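Local coordinates for protein thiamine pyrophosphokinase (Bacillus subtilis, PDB 3LM8) that catalyses the ATP-dependent pyrophosphorylation of thiamine to thiamine diphosphate, releasing AMP, and so serves thiamine salvage, at residues 133-139 with 207-213; 153-158 with 188-193; 161-167 with 178-183. The protein carries 1 engineered substitution. One frame throughout, in Å; residues are numbered along the deposited sequence.

Interaction 1 (133-139 with 207-213)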
loop_
_atom_site.group_PDB
_atom_site.type_symbol
_atom_site.label_atom_id
_atom_site.label_comp_id
_atom_site.label_asym_id
_atom_site.label_seq_id
_atom_site.Cartn_x
_atom_site.Cartn_y
_atom_site.Cartn_z
ATOM N N GLN A 133 9.123 -4.044 -5.503
ATOM C CA GLN A 133 8.780 -4.027 -6.919
ATOM C C GLN A 133 7.307 -3.940 -7.275
ATOM O O GLN A 133 6.924 -4.253 -8.403
ATOM C CB GLN A 133 9.429 -5.221 -7.655
ATOM C CG GLN A 133 9.329 -6.570 -6.976
ATOM C CD GLN A 133 10.242 -7.606 -7.633
ATOM O OE1 GLN A 133 10.060 -7.953 -8.799
ATOM N NE2 GLN A 133 11.233 -8.095 -6.885
ATOM N N ASN A 134 6.485 -3.488 -6.330
ATOM C CA ASN A 134 5.059 -3.371 -6.599
ATOM C C ASN A 134 4.375 -2.177 -5.935
ATOM O O ASN A 134 4.810 -1.693 -4.890
ATOM C CB ASN A 134 4.323 -4.656 -6.185
ATOM C CG ASN A 134 4.911 -5.894 -6.815
ATOM O OD1 ASN A 134 5.925 -6.417 -6.353
ATOM N ND2 ASN A 134 4.287 -6.367 -7.884
ATOM N N HIS A 135 3.300 -1.717 -6.573
ATOM C CA HIS A 135 2.478 -0.623 -6.080
ATOM C C HIS A 135 1.048 -1.101 -6.267
ATOM O O HIS A 135 0.576 -1.278 -7.387
ATOM C CB HIS A 135 2.702 0.654 -6.892
ATOM C CG HIS A 135 3.968 1.375 -6.556
ATOM N ND1 HIS A 135 4.311 2.579 -7.133
ATOM C CD2 HIS A 135 4.973 1.067 -5.703
ATOM C CE1 HIS A 135 5.472 2.982 -6.646
ATOM N NE2 HIS A 135 5.896 2.082 -5.777
ATOM N N ILE A 136 0.354 -1.327 -5.168
ATOM C CA ILE A 136 -1.011 -1.803 -5.262
ATOM C C ILE A 136 -1.975 -0.710 -4.860
ATOM O O ILE A 136 -1.711 0.044 -3.919
ATOM C CB ILE A 136 -1.219 -3.031 -4.355
ATOM C CG1 ILE A 136 -0.260 -4.130 -4.785
ATOM C CG2 ILE A 136 -2.657 -3.534 -4.467
ATOM C CD1 ILE A 136 -0.032 -5.146 -3.751
ATOM N N GLN A 137 -3.092 -0.628 -5.575
ATOM C CA GLN A 137 -4.103 0.380 -5.288
ATOM C C GLN A 137 -5.458 -0.084 -5.785
ATOM O O GLN A 137 -5.574 -0.717 -6.835
ATOM C CB GLN A 137 -3.743 1.702 -5.958
ATOM C CG GLN A 137 -3.925 2.917 -5.081
ATOM C CD GLN A 137 -3.622 4.211 -5.824
ATOM O OE1 GLN A 137 -2.499 4.428 -6.292
ATOM N NE2 GLN A 137 -4.627 5.078 -5.936
HETATM N N MSE A 138 -6.485 0.225 -5.007
HETATM C CA MSE A 138 -7.838 -0.151 -5.358
HETATM C C MSE A 138 -8.623 1.080 -5.747
HETATM O O MSE A 138 -8.408 2.160 -5.209
HETATM C CB MSE A 138 -8.518 -0.844 -4.179
HETATM C CG MSE A 138 -8.342 -2.351 -4.166
HETATM SE SE MSE A 138 -9.431 -3.214 -2.820
HETATM C CE MSE A 138 -10.819 -1.882 -2.610
ATOM N N PHE A 139 -9.536 0.925 -6.692
ATOM C CA PHE A 139 -10.341 2.060 -7.109
ATOM C C PHE A 139 -11.817 1.752 -7.243
ATOM O O PHE A 139 -12.218 0.663 -7.688
ATOM C CB PHE A 139 -9.888 2.614 -8.465
ATOM C CG PHE A 139 -8.482 3.135 -8.488
ATOM C CD1 PHE A 139 -7.407 2.264 -8.628
ATOM C CD2 PHE A 139 -8.238 4.505 -8.407
ATOM C CE1 PHE A 139 -6.101 2.749 -8.689
ATOM C CE2 PHE A 139 -6.940 5.004 -8.465
ATOM C CZ PHE A 139 -5.863 4.125 -8.608
ATOM N N LEU A 207 -11.921 -2.137 -8.561
ATOM C CA LEU A 207 -10.781 -2.557 -9.355
ATOM C C LEU A 207 -9.467 -2.440 -8.586
ATOM O O LEU A 207 -9.267 -1.498 -7.811
ATOM C CB LEU A 207 -10.704 -1.713 -10.616
ATOM C CG LEU A 207 -9.719 -2.233 -11.654
ATOM C CD1 LEU A 207 -10.320 -3.480 -12.316
ATOM C CD2 LEU A 207 -9.433 -1.147 -12.690
ATOM N N ILE A 208 -8.581 -3.409 -8.794
ATOM C CA ILE A 208 -7.276 -3.398 -8.143
ATOM C C ILE A 208 -6.265 -3.103 -9.234
ATOM O O ILE A 208 -6.432 -3.550 -10.368
ATOM C CB ILE A 208 -6.924 -4.766 -7.519
ATOM C CG1 ILE A 208 -8.017 -5.194 -6.549
ATOM C CG2 ILE A 208 -5.588 -4.666 -6.759
ATOM C CD1 ILE A 208 -7.811 -6.582 -5.972
HETATM N N MSE A 209 -5.226 -2.349 -8.902
HETATM C CA MSE A 209 -4.203 -2.036 -9.884
HETATM C C MSE A 209 -2.835 -2.352 -9.336
HETATM O O MSE A 209 -2.412 -1.794 -8.327
HETATM C CB MSE A 209 -4.241 -0.562 -10.279
HETATM C CG MSE A 209 -3.118 -0.165 -11.254
HETATM SE SE MSE A 209 -2.934 1.751 -11.554
HETATM C CE MSE A 209 -3.506 1.870 -13.385
ATOM N N ILE A 210 -2.144 -3.259 -10.005
ATOM C CA ILE A 210 -0.807 -3.637 -9.598
ATOM C C ILE A 210 0.178 -3.128 -10.640
ATOM O O ILE A 210 0.090 -3.473 -11.819
ATOM C CB ILE A 210 -0.637 -5.174 -9.500
ATOM C CG1 ILE A 210 -1.646 -5.764 -8.514
ATOM C CG2 ILE A 210 0.802 -5.513 -9.092
ATOM C CD1 ILE A 210 -3.056 -5.825 -9.048
ATOM N N ARG A 211 1.097 -2.281 -10.208
ATOM C CA ARG A 211 2.123 -1.778 -11.099
ATOM C C ARG A 211 3.365 -2.494 -10.574
ATOM O O ARG A 211 3.654 -2.457 -9.373
ATOM C CB ARG A 211 2.205 -0.259 -10.989
ATOM C CG ARG A 211 0.822 0.371 -11.206
ATOM C CD ARG A 211 0.883 1.858 -11.438
ATOM N NE ARG A 211 1.739 2.174 -12.579
ATOM C CZ ARG A 211 1.886 3.393 -13.093
ATOM N NH1 ARG A 211 1.227 4.422 -12.564
ATOM N NH2 ARG A 211 2.698 3.585 -14.128
ATOM N N SER A 212 4.063 -3.196 -11.465
ATOM C CA SER A 212 5.232 -3.958 -11.062
ATOM C C SER A 212 6.416 -3.958 -12.012
ATOM O O SER A 212 6.423 -3.273 -13.037
ATOM C CB SER A 212 4.818 -5.400 -10.767
ATOM O OG SER A 212 3.768 -5.817 -11.618
ATOM N N THR A 213 7.423 -4.745 -11.654
ATOM C CA THR A 213 8.637 -4.845 -12.442
ATOM C C THR A 213 9.247 -6.220 -12.246
ATOM O O THR A 213 8.880 -6.937 -11.320
ATOM C CB THR A 213 9.641 -3.791 -11.988
ATOM O OG1 THR A 213 10.748 -3.771 -12.889
ATOM C CG2 THR A 213 10.140 -4.109 -10.589
#
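Two antiparallel strands, 134-139 and 207-212, lie side by side here, their axes 4.6 Å apart at the closest and 162° between their directions. Main-chain hydrogen bonds join the strands in reciprocal pairs at every second residue: His-135 N to Arg-211 O at 2.9 Å and Arg-211 N to His-135 O at 3.0 Å, Gln-137 N to Met-209 O at 3.1 Å and Met-209 N to Gln-137 O at 2.7 Å, Phe-139 N to Leu-207 O at 2.7 Å and Leu-207 N to Phe-139 O at 2.9 Å. Past the strand ends, Thr-213 N adds a weak bond to Gln-133 O at 3.3 Å. CA-H...O contacts fill the alternate positions, as from Ile-136 CA to Met-209 O at 3.4 Å.

Apolar packing differs on the two faces. Ile-136, Met-138 and Ile-208 share one, with Met-138 CG 3.7 Å from Ile-208 CG1 and Ile-136 CG2 3.9 Å from Ile-208 CG2. On the other, Phe-139 CE1 rests 4.1 Å from Met-209 CB. Both methionines are selenomethionine.

This regular antiparallel pairing sets the C-terminal strand 207-212 between 134-139 and 154-159 in the mixed sheet; strand 126-131 borders 134-139 on its other side. Helix 107-122 covers Ile-136 and Met-138, while Phe-200 and Phe-202 of strand 197-202, in the four-stranded sheet, pack against Phe-139 and Leu-207.

Interaction 2 (153-158 with 188-193). With VIB (3-(4-amino-2-methyl-pyrimidin-5-ylmethyl)-5-(2-hydroxy-ethyl)-4-methyl-thiazol-3-ium), chain E.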
loop_
_atom_site.group_PDB
_atom_site.type_symbol
_atom_site.label_atom_id
_atom_site.label_comp_id
_atom_site.label_asym_id
_atom_site.label_seq_id
_atom_site.Cartn_x
_atom_site.Cartn_y
_atom_site.Cartn_z
ATOM N N ARG A 153 7.437 -1.390 -15.460
ATOM C CA ARG A 153 6.739 -1.326 -16.746
ATOM C C ARG A 153 5.397 -2.019 -16.872
ATOM O O ARG A 153 4.653 -1.762 -17.825
ATOM C CB ARG A 153 7.644 -1.854 -17.860
ATOM C CG ARG A 153 7.809 -3.367 -17.889
ATOM C CD ARG A 153 8.735 -3.762 -19.018
ATOM N NE ARG A 153 8.241 -3.248 -20.291
ATOM C CZ ARG A 153 9.019 -2.791 -21.264
ATOM N NH1 ARG A 153 8.480 -2.344 -22.390
ATOM N NH2 ARG A 153 10.336 -2.769 -21.108
ATOM N N TYR A 154 5.086 -2.904 -15.935
ATOM C CA TYR A 154 3.819 -3.621 -15.997
ATOM C C TYR A 154 2.753 -3.008 -15.110
ATOM O O TYR A 154 3.022 -2.564 -13.997
ATOM C CB TYR A 154 4.024 -5.091 -15.638
ATOM C CG TYR A 154 5.089 -5.772 -16.473
ATOM C CD1 TYR A 154 6.417 -5.791 -16.054
ATOM C CD2 TYR A 154 4.766 -6.388 -17.689
ATOM C CE1 TYR A 154 7.401 -6.410 -16.816
ATOM C CE2 TYR A 154 5.740 -7.006 -18.460
ATOM C CZ TYR A 154 7.059 -7.018 -18.019
ATOM O OH TYR A 154 8.034 -7.644 -18.767
ATOM N N ILE A 155 1.538 -2.973 -15.643
ATOM C CA ILE A 155 0.380 -2.418 -14.959
ATOM C C ILE A 155 -0.695 -3.467 -15.129
ATOM O O ILE A 155 -1.138 -3.688 -16.248
ATOM C CB ILE A 155 -0.113 -1.150 -15.665
ATOM C CG1 ILE A 155 0.942 -0.055 -15.568
ATOM C CG2 ILE A 155 -1.453 -0.706 -15.087
ATOM C CD1 ILE A 155 0.942 0.863 -16.772
ATOM N N SER A 156 -1.102 -4.111 -14.039
ATOM C CA SER A 156 -2.138 -5.135 -14.100
ATOM C C SER A 156 -3.409 -4.669 -13.401
ATOM O O SER A 156 -3.357 -3.888 -12.456
ATOM C CB SER A 156 -1.645 -6.420 -13.442
ATOM O OG SER A 156 -0.499 -6.923 -14.107
ATOM N N PHE A 157 -4.553 -5.151 -13.864
ATOM C CA PHE A 157 -5.831 -4.785 -13.257
ATOM C C PHE A 157 -6.549 -6.055 -12.841
ATOM O O PHE A 157 -6.608 -7.019 -13.598
ATOM C CB PHE A 157 -6.706 -4.016 -14.247
ATOM C CG PHE A 157 -6.222 -2.622 -14.541
ATOM C CD1 PHE A 157 -6.269 -1.635 -13.567
ATOM C CD2 PHE A 157 -5.743 -2.293 -15.805
ATOM C CE1 PHE A 157 -5.854 -0.338 -13.843
ATOM C CE2 PHE A 157 -5.325 -1.005 -16.094
ATOM C CZ PHE A 157 -5.380 -0.021 -15.114
ATOM N N ILE A 158 -7.097 -6.061 -11.633
ATOM C CA ILE A 158 -7.803 -7.238 -11.156
ATOM C C ILE A 158 -9.093 -6.869 -10.445
ATOM O O ILE A 158 -9.098 -6.039 -9.536
ATOM C CB ILE A 158 -6.913 -8.046 -10.206
ATOM C CG1 ILE A 158 -5.584 -8.340 -10.898
ATOM C CG2 ILE A 158 -7.609 -9.335 -9.813
ATOM C CD1 ILE A 158 -4.566 -8.976 -10.013
ATOM N N CYS A 188 -6.791 -8.843 -17.695
ATOM C CA CYS A 188 -6.204 -7.522 -17.515
ATOM C C CYS A 188 -4.898 -7.466 -16.719
ATOM O O CYS A 188 -4.547 -6.435 -16.142
ATOM C CB CYS A 188 -7.255 -6.589 -16.902
ATOM S SG CYS A 188 -8.847 -6.620 -17.801
ATOM N N ILE A 189 -4.170 -8.574 -16.705
ATOM C CA ILE A 189 -2.895 -8.642 -16.007
ATOM C C ILE A 189 -1.793 -8.504 -17.039
ATOM O O ILE A 189 -1.954 -8.904 -18.190
ATOM C CB ILE A 189 -2.718 -9.991 -15.278
ATOM C CG1 ILE A 189 -3.695 -10.073 -14.110
ATOM C CG2 ILE A 189 -1.277 -10.157 -14.804
ATOM C CD1 ILE A 189 -3.615 -11.365 -13.346
ATOM N N SER A 190 -0.680 -7.918 -16.617
ATOM C CA SER A 190 0.468 -7.729 -17.487
ATOM C C SER A 190 0.227 -6.792 -18.673
ATOM O O SER A 190 0.508 -7.142 -19.823
ATOM C CB SER A 190 0.972 -9.087 -17.987
ATOM O OG SER A 190 1.850 -9.674 -17.045
ATOM N N ASN A 191 -0.302 -5.605 -18.391
ATOM C CA ASN A 191 -0.532 -4.620 -19.441
ATOM C C ASN A 191 0.657 -3.667 -19.357
ATOM O O ASN A 191 1.492 -3.776 -18.462
ATOM C CB ASN A 191 -1.844 -3.860 -19.205
ATOM C CG ASN A 191 -2.478 -3.368 -20.500
ATOM O OD1 ASN A 191 -3.703 -3.219 -20.588
ATOM N ND2 ASN A 191 -1.650 -3.110 -21.507
ATOM N N GLU A 192 0.736 -2.741 -20.295
ATOM C CA GLU A 192 1.824 -1.775 -20.318
ATOM C C GLU A 192 1.296 -0.472 -20.877
ATOM O O GLU A 192 0.249 -0.441 -21.526
ATOM C CB GLU A 192 2.964 -2.277 -21.207
ATOM C CG GLU A 192 3.872 -3.325 -20.570
ATOM C CD GLU A 192 4.843 -3.937 -21.571
ATOM O OE1 GLU A 192 5.417 -3.187 -22.392
ATOM O OE2 GLU A 192 5.040 -5.169 -21.530
ATOM N N LEU A 193 2.018 0.609 -20.617
ATOM C CA LEU A 193 1.621 1.909 -21.140
ATOM C C LEU A 193 2.427 2.133 -22.431
ATOM O O LEU A 193 3.633 1.875 -22.460
ATOM C CB LEU A 193 1.950 2.990 -20.106
ATOM C CG LEU A 193 0.819 3.858 -19.530
ATOM C CD1 LEU A 193 -0.448 3.037 -19.257
ATOM C CD2 LEU A 193 1.338 4.521 -18.249
HETATM C CM2 VIB E . -6.780 -6.118 -21.334
HETATM N N4A VIB E . -4.243 -9.624 -23.409
HETATM C CM4 VIB E . 0.759 -10.162 -21.191
HETATM O O1 VIB E . 0.668 -14.021 -21.377
HETATM C C7 VIB E . 0.566 -14.133 -19.954
HETATM C C6 VIB E . 0.545 -12.732 -19.340
HETATM C C2 VIB E . -2.832 -10.930 -20.642
HETATM S S1 VIB E . -2.290 -12.326 -19.745
HETATM C C5 VIB E . -0.605 -11.920 -19.936
HETATM C C4 VIB E . -0.564 -10.777 -20.726
HETATM N N3 VIB E . -1.752 -10.277 -21.077
HETATM C C7A VIB E . -1.843 -9.067 -21.905
HETATM C C4A VIB E . -4.303 -8.643 -22.513
HETATM N N3A VIB E . -5.425 -7.922 -22.370
HETATM C C2A VIB E . -5.491 -6.932 -21.468
HETATM N N1A VIB E . -4.433 -6.650 -20.694
HETATM C C6A VIB E . -3.307 -7.334 -20.801
HETATM C C5A VIB E . -3.192 -8.366 -21.726
HETATM O O HOH W 1 -8.145 -8.824 -15.020
#
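This is an irregular antiparallel beta contact at the edge of the large mixed sheet: residues 188-193, part of the loop between strands 176-181 and 197-202, run along strand 154-158 and carry one wall of the thiamine site. A single beta bridge, a hydrogen-bonded pair, defines it: Ile-155 N to Asn-191 O at 2.9 Å and Asn-191 N to Ile-155 O at 3.0 Å. Beyond the bridge the loop leaves strand geometry, because Ser-190 has positive phi and psi (65°/51°). Its amide turns to a side chain instead, Ser-190 N donating to Ser-156 OG at 2.7 Å, and main-chain pairing resumes with Phe-157 N to Cys-188 O at 2.6 Å.

Side chains fasten the rest. Ile-155 CD1 meets Leu-193 CD1 at 3.6 Å, and Phe-157 CB lies 3.7 Å from Cys-188 CB. At the solvent end, Arg-153 NH1 and Glu-192 OE1 make a salt bridge at 3.2 Å. Along its other edge strand 154-159 pairs with 207-212, where Arg-153 and Tyr-154 both face Ser-212 in a classic beta bulge.

The bound thiamine lies against the loop: Ile-189 O is 3.2 Å from N3 of its thiazolium ring, Ser-190 O is 3.3 Å from its methyl carbon CM4, and Cys-188 CA is 3.7 Å from N1A of its pyrimidine. Where the direct pairing stops, a water continues it, donating to Phe-157 O at 2.8 Å and accepting from Cys-188 N at 3.0 Å.

Interaction 3 (161-167 with 178-183)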
loop_
_atom_site.group_PDB
_atom_site.type_symbol
_atom_site.label_atom_id
_atom_site.label_comp_id
_atom_site.label_asym_id
_atom_site.label_seq_id
_atom_site.Cartn_x
_atom_site.Cartn_y
_atom_site.Cartn_z
ATOM N N SER A 161 -14.463 -7.163 -5.467
ATOM C CA SER A 161 -15.704 -7.713 -4.920
ATOM C C SER A 161 -16.612 -8.388 -5.957
ATOM O O SER A 161 -17.048 -9.524 -5.757
ATOM C CB SER A 161 -16.489 -6.626 -4.173
ATOM O OG SER A 161 -16.967 -5.631 -5.062
ATOM N N GLU A 162 -16.897 -7.695 -7.057
ATOM C CA GLU A 162 -17.758 -8.247 -8.099
ATOM C C GLU A 162 -17.202 -7.949 -9.485
ATOM O O GLU A 162 -16.066 -7.492 -9.625
ATOM C CB GLU A 162 -19.167 -7.657 -7.996
ATOM C CG GLU A 162 -19.754 -7.628 -6.589
ATOM C CD GLU A 162 -19.901 -6.212 -6.046
ATOM O OE1 GLU A 162 -20.417 -6.057 -4.917
ATOM O OE2 GLU A 162 -19.500 -5.255 -6.748
ATOM N N ASP A 163 -18.015 -8.207 -10.507
ATOM C CA ASP A 163 -17.613 -7.948 -11.887
ATOM C C ASP A 163 -17.336 -6.462 -12.141
ATOM O O ASP A 163 -17.915 -5.582 -11.498
ATOM C CB ASP A 163 -18.698 -8.405 -12.865
ATOM C CG ASP A 163 -18.924 -9.904 -12.840
ATOM O OD1 ASP A 163 -17.994 -10.646 -12.444
ATOM O OD2 ASP A 163 -20.035 -10.336 -13.240
ATOM N N ILE A 164 -16.442 -6.188 -13.087
ATOM C CA ILE A 164 -16.118 -4.812 -13.442
ATOM C C ILE A 164 -16.928 -4.489 -14.692
ATOM O O ILE A 164 -16.925 -5.263 -15.651
ATOM C CB ILE A 164 -14.617 -4.640 -13.750
ATOM C CG1 ILE A 164 -13.785 -5.101 -12.548
ATOM C CG2 ILE A 164 -14.328 -3.182 -14.108
ATOM C CD1 ILE A 164 -14.055 -4.330 -11.278
ATOM N N HIS A 165 -17.617 -3.352 -14.679
ATOM C CA HIS A 165 -18.459 -2.958 -15.805
ATOM C C HIS A 165 -17.963 -1.775 -16.604
ATOM O O HIS A 165 -17.578 -0.753 -16.045
ATOM C CB HIS A 165 -19.880 -2.668 -15.317
ATOM C CG HIS A 165 -20.574 -3.870 -14.763
ATOM N ND1 HIS A 165 -20.134 -4.526 -13.634
ATOM C CD2 HIS A 165 -21.649 -4.562 -15.205
ATOM C CE1 HIS A 165 -20.906 -5.574 -13.405
ATOM N NE2 HIS A 165 -21.833 -5.618 -14.345
ATOM N N GLU A 166 -17.994 -1.932 -17.923
ATOM C CA GLU A 166 -17.574 -0.895 -18.861
ATOM C C GLU A 166 -16.150 -0.377 -18.641
ATOM O O GLU A 166 -15.923 0.831 -18.554
ATOM C CB GLU A 166 -18.568 0.274 -18.822
ATOM C CG GLU A 166 -19.972 -0.079 -19.282
ATOM C CD GLU A 166 -20.912 1.123 -19.256
ATOM O OE1 GLU A 166 -20.497 2.217 -19.706
ATOM O OE2 GLU A 166 -22.069 0.977 -18.798
ATOM N N LEU A 167 -15.197 -1.303 -18.567
ATOM C CA LEU A 167 -13.796 -0.956 -18.368
ATOM C C LEU A 167 -13.182 -0.493 -19.678
ATOM O O LEU A 167 -13.256 -1.194 -20.688
ATOM C CB LEU A 167 -13.004 -2.165 -17.851
ATOM C CG LEU A 167 -11.481 -1.976 -17.709
ATOM C CD1 LEU A 167 -11.193 -0.847 -16.736
ATOM C CD2 LEU A 167 -10.829 -3.259 -17.208
ATOM N N ASN A 178 -15.136 -0.098 -23.135
ATOM C CA ASN A 178 -16.385 -0.425 -22.426
ATOM C C ASN A 178 -16.573 -1.935 -22.290
ATOM O O ASN A 178 -17.634 -2.493 -22.587
ATOM C CB ASN A 178 -17.587 0.209 -23.133
ATOM C CG ASN A 178 -17.749 1.683 -22.793
ATOM O OD1 ASN A 178 -18.490 2.408 -23.457
ATOM N ND2 ASN A 178 -17.067 2.129 -21.744
ATOM N N CYS A 179 -15.509 -2.568 -21.811
ATOM C CA CYS A 179 -15.422 -4.006 -21.616
ATOM C C CYS A 179 -15.978 -4.437 -20.254
ATOM O O CYS A 179 -15.885 -3.704 -19.270
ATOM C CB CYS A 179 -13.943 -4.408 -21.742
ATOM S SG CYS A 179 -13.585 -6.162 -21.929
ATOM N N HIS A 180 -16.572 -5.625 -20.215
ATOM C CA HIS A 180 -17.117 -6.190 -18.981
ATOM C C HIS A 180 -16.127 -7.241 -18.478
ATOM O O HIS A 180 -15.925 -8.267 -19.129
ATOM C CB HIS A 180 -18.457 -6.873 -19.237
ATOM C CG HIS A 180 -19.049 -7.502 -18.017
ATOM N ND1 HIS A 180 -19.578 -6.763 -16.980
ATOM C CD2 HIS A 180 -19.176 -8.799 -17.654
ATOM C CE1 HIS A 180 -20.006 -7.576 -16.032
ATOM N NE2 HIS A 180 -19.774 -8.818 -16.416
ATOM N N ILE A 181 -15.506 -6.983 -17.332
ATOM C CA ILE A 181 -14.538 -7.922 -16.775
ATOM C C ILE A 181 -15.202 -8.728 -15.668
ATOM O O ILE A 181 -15.644 -8.179 -14.655
ATOM C CB ILE A 181 -13.284 -7.190 -16.207
ATOM C CG1 ILE A 181 -12.685 -6.275 -17.275
ATOM C CG2 ILE A 181 -12.219 -8.204 -15.798
ATOM C CD1 ILE A 181 -12.230 -7.016 -18.503
ATOM N N THR A 182 -15.275 -10.035 -15.877
ATOM C CA THR A 182 -15.895 -10.920 -14.906
ATOM C C THR A 182 -14.933 -11.250 -13.767
ATOM O O THR A 182 -13.723 -11.335 -13.963
ATOM C CB THR A 182 -16.374 -12.223 -15.575
ATOM O OG1 THR A 182 -17.107 -12.998 -14.623
ATOM C CG2 THR A 182 -15.185 -13.040 -16.087
ATOM N N LEU A 183 -15.488 -11.431 -12.574
ATOM C CA LEU A 183 -14.708 -11.737 -11.382
ATOM C C LEU A 183 -13.837 -12.987 -11.521
ATOM O O LEU A 183 -14.314 -14.047 -11.929
ATOM C CB LEU A 183 -15.650 -11.912 -10.193
ATOM C CG LEU A 183 -14.992 -12.248 -8.861
ATOM C CD1 LEU A 183 -14.474 -10.973 -8.188
ATOM C CD2 LEU A 183 -15.990 -12.956 -7.985
#
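Asn-178, with positive phi and psi, turns a corner within the broken strand 176-181, and both it and Cys-179 face Leu-167. Cys-179 pairs reciprocally with that leucine: Leu-167 N to Cys-179 O at 2.6 Å, Cys-179 N to Leu-167 O at 2.9 Å. Because Cys-179 faces Glu-166 as well as Leu-167, the register slips by one residue before the next pair. His-180 presents its ring edge to the face of His-165, a T-shaped stack with centroids 4.4 Å apart and planes at 74°. Ile-181 makes that next reciprocal pair, Ile-164 N to Ile-181 O at 2.7 Å and Ile-181 N to Ile-164 O at 2.8 Å, while its CG1 sits 3.5 Å from Leu-167 CD2. At Thr-182 strand pairing ends and Asp-163 takes over: its OD1 receives a weak bond from Thr-182 OG1 at 3.3 Å and a short one from Leu-183 N at 2.6 Å. The paired corners at Glu-166 and Asn-178 are G1 beta bulges in an antiparallel hairpin of the thiamine-binding domain.

Overall arrangement
From the N terminus, the chain first builds the parallel strands and helices, then reaches 133-139, which waits for 207-213 near the C terminus; interaction 1 closes this longest loop. Within it, 153-158 meets 188-193 in interaction 2, and within that again 161-167 meets 178-183 in interaction 3, so the three nest without crossing. Interactions 1 and 2 share the mixed sheet, joined by Ser-156 N to Ile-210 O at 2.6 Å, a probable hydrogen bond. Cys-188 SG packs 3.5 Å from Ile-181 CD1, linking interactions 2 and 3, and Leu-207 CD1 touches Ile-164 CG1 at 3.8 Å. Together they tie the mixed sheet to the four-stranded one beside the bound thiamine.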